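Local coordinates for HTH-type transcriptional regulator AscG (Escherichia coli, PDB 3BRQ), which represses transcription of the cryptic asc operon in Escherichia coli as a DNA-binding regulator of the LacI family, at residues R109-R112 with H117-W120. Residues are numbered along the deposited sequence; the frame is centred on the assembly and turned at random.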
ATOM      1  N   ARG B 109     -13.119 -10.691  10.956  1.00 28.44           N
ATOM      2  CA  ARG B 109     -13.327 -12.020  11.564  1.00 29.30           C
ATOM      3  C   ARG B 109     -14.752 -12.032  12.139  1.00 30.90           C
ATOM      4  O   ARG B 109     -15.208 -11.032  12.714  1.00 31.09           O
ATOM      5  CB  ARG B 109     -12.297 -12.319  12.683  1.00 29.25           C
ATOM      6  CG  ARG B 109     -10.825 -11.863  12.427  1.00 28.81           C
ATOM      7  CD  ARG B 109     -10.025 -12.756  11.401  1.00 29.39           C
ATOM      8  NE  ARG B 109     -10.062 -14.105  11.930  1.00 24.51           N
ATOM      9  CZ  ARG B 109      -9.184 -14.589  12.812  1.00 28.61           C
ATOM     10  NH1 ARG B 109      -8.113 -13.864  13.131  1.00 20.05           N
ATOM     11  NH2 ARG B 109      -9.329 -15.843  13.302  1.00 26.57           N
ATOM     12  N   ARG B 110     -15.459 -13.141  11.974  1.00 32.50           N
ATOM     13  CA  ARG B 110     -16.842 -13.267  12.508  1.00 34.12           C
ATOM     14  C   ARG B 110     -16.861 -13.923  13.882  1.00 33.98           C
ATOM     15  O   ARG B 110     -16.437 -15.057  14.011  1.00 33.55           O
ATOM     16  CB  ARG B 110     -17.728 -14.071  11.532  1.00 34.08           C
ATOM     17  CG  ARG B 110     -19.231 -14.070  11.945  1.00 39.17           C
ATOM     18  CD  ARG B 110     -20.160 -14.606  10.856  1.00 44.91           C
ATOM     19  NE  ARG B 110     -19.528 -15.674  10.093  1.00 48.80           N
ATOM     20  CZ  ARG B 110     -20.147 -16.465   9.209  1.00 50.87           C
ATOM     21  NH1 ARG B 110     -21.451 -16.328   8.953  1.00 48.43           N
ATOM     22  NH2 ARG B 110     -19.441 -17.402   8.578  1.00 50.24           N
ATOM     23  N   LEU B 111     -17.340 -13.225  14.909  1.00 34.41           N
ATOM     24  CA  LEU B 111     -17.334 -13.797  16.259  1.00 36.04           C
ATOM     25  C   LEU B 111     -18.475 -14.782  16.545  1.00 38.01           C
ATOM     26  O   LEU B 111     -19.552 -14.708  15.931  1.00 37.91           O
ATOM     27  CB  LEU B 111     -17.286 -12.693  17.332  1.00 35.91           C
ATOM     28  CG  LEU B 111     -15.978 -11.879  17.417  1.00 35.37           C
ATOM     29  CD1 LEU B 111     -15.942 -11.089  18.688  1.00 35.15           C
ATOM     30  CD2 LEU B 111     -14.731 -12.743  17.317  1.00 32.14           C
ATOM     31  N   ARG B 112     -18.223 -15.718  17.466  1.00 39.56           N
ATOM     32  CA  ARG B 112     -19.195 -16.755  17.805  1.00 41.35           C
ATOM     33  C   ARG B 112     -20.138 -16.252  18.893  1.00 41.42           C
ATOM     34  O   ARG B 112     -21.354 -16.184  18.693  1.00 42.16           O
ATOM     35  CB  ARG B 112     -18.464 -18.036  18.252  1.00 42.15           C
ATOM     36  CG  ARG B 112     -19.381 -19.259  18.491  1.00 45.52           C
ATOM     37  CD  ARG B 112     -18.632 -20.507  19.041  1.00 50.88           C
ATOM     38  NE  ARG B 112     -17.236 -20.619  18.596  1.00 52.33           N
ATOM     39  CZ  ARG B 112     -16.834 -20.871  17.349  1.00 55.95           C
ATOM     40  NH1 ARG B 112     -17.717 -21.044  16.368  1.00 58.49           N
ATOM     41  NH2 ARG B 112     -15.529 -20.927  17.071  1.00 56.30           N
ATOM     42  N   HIS B 117     -20.008  -7.400  17.981  1.00 27.82           N
ATOM     43  CA  HIS B 117     -18.690  -6.747  18.029  1.00 27.44           C
ATOM     44  C   HIS B 117     -17.861  -7.006  16.763  1.00 27.47           C
ATOM     45  O   HIS B 117     -16.719  -6.570  16.712  1.00 26.65           O
ATOM     46  CB  HIS B 117     -17.875  -7.227  19.251  1.00 27.89           C
ATOM     47  CG  HIS B 117     -18.483  -6.881  20.588  1.00 28.55           C
ATOM     48  ND1 HIS B 117     -19.809  -7.131  20.910  1.00 29.39           N
ATOM     49  CD2 HIS B 117     -17.933  -6.315  21.689  1.00 25.99           C
ATOM     50  CE1 HIS B 117     -20.046  -6.717  22.146  1.00 27.12           C
ATOM     51  NE2 HIS B 117     -18.919  -6.245  22.648  1.00 29.50           N
ATOM     52  N   SER B 118     -18.401  -7.687  15.749  1.00 27.07           N
ATOM     53  CA  SER B 118     -17.642  -7.819  14.481  1.00 27.33           C
ATOM     54  C   SER B 118     -18.153  -7.103  13.256  1.00 26.78           C
ATOM     55  O   SER B 118     -19.370  -6.928  13.055  1.00 25.13           O
ATOM     56  CB  SER B 118     -17.268  -9.242  14.120  1.00 28.24           C
ATOM     57  OG  SER B 118     -18.302 -10.135  14.381  1.00 33.81           O
ATOM     58  N   VAL B 119     -17.196  -6.593  12.487  1.00 24.61           N
ATOM     59  CA  VAL B 119     -17.497  -6.099  11.169  1.00 25.04           C
ATOM     60  C   VAL B 119     -16.719  -6.999  10.199  1.00 26.45           C
ATOM     61  O   VAL B 119     -15.476  -7.014  10.184  1.00 26.54           O
ATOM     62  CB  VAL B 119     -17.188  -4.584  11.018  1.00 24.28           C
ATOM     63  CG1 VAL B 119     -17.396  -4.146   9.597  1.00 23.19           C
ATOM     64  CG2 VAL B 119     -18.127  -3.766  11.912  1.00 24.73           C
ATOM     65  N   TRP B 120     -17.456  -7.717   9.366  1.00 26.72           N
ATOM     66  CA  TRP B 120     -16.838  -8.711   8.547  1.00 29.43           C
ATOM     67  C   TRP B 120     -17.412  -8.804   7.126  1.00 28.86           C
ATOM     68  O   TRP B 120     -18.549  -8.412   6.864  1.00 26.60           O
ATOM     69  CB  TRP B 120     -16.868 -10.032   9.316  1.00 32.85           C
ATOM     70  CG  TRP B 120     -17.843 -11.017   8.860  1.00 37.37           C
ATOM     71  CD1 TRP B 120     -19.202 -10.914   8.873  1.00 41.52           C
ATOM     72  CD2 TRP B 120     -17.538 -12.290   8.316  1.00 40.88           C
ATOM     73  NE1 TRP B 120     -19.768 -12.053   8.353  1.00 44.12           N
ATOM     74  CE2 TRP B 120     -18.766 -12.917   8.001  1.00 43.72           C
ATOM     75  CE3 TRP B 120     -16.336 -12.975   8.075  1.00 41.73           C
ATOM     76  CZ2 TRP B 120     -18.837 -14.205   7.447  1.00 41.41           C
ATOM     77  CZ3 TRP B 120     -16.401 -14.253   7.539  1.00 40.45           C
ATOM     78  CH2 TRP B 120     -17.638 -14.853   7.226  1.00 41.50           C
TER
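At chi1 -172° the Arg110 chain runs out beside its carbonyl carbon, opposite the backbone N, and then bends at chi3. This sets CB over one face of the Trp120 indole and leads CD and the guanidinium out on the same side, past the rim. Arg110 CB sits over the six-membered ring of Trp120, 3.8 Å from its centroid and 16° off the ring normal, a CH-pi contact. Arg110 CD lies 3.6 Å from Trp120 NE1. The bend then brings the guanidinium to the CZ2 and CH2 rim, where Arg110 NE comes within 3.1 Å of Trp120 CZ2. CZ2 lies over the centre of the guanidinium face. The guanidinium and ring planes are 21° apart, nearly flat against each other. The polar link is two residues earlier, at Ser118 on strand 118-119. Leu111 N donates to Ser118 OG at 3.3 Å, and the bond is almost straight. Ser118 OG also bonds Ser115 O in the linking loop, which probably helps hold its rotation. Ser118 CB lies 3.1 Å from Arg109 O, a buried carbonyl without a hydrogen-bond partner in the model. Leu111 reaches back to Val106 and to Ile93 and Ile97 of helix 90-98. The contact thus closes the loop between strand 104-107 and the short edge strand 118-119 of the parallel sheet in the N-terminal subdomain, as in periplasmic binding protein-like folds. With an alanine at Trp120 the indole is gone, and the Arg110 side chain would probably be left without its flat partner and be freer to turn into solvent. The indole takes no hydrogen bond from Arg110, so the pairing probably rests on CH-pi and van der Waals contact with the aliphatic chain.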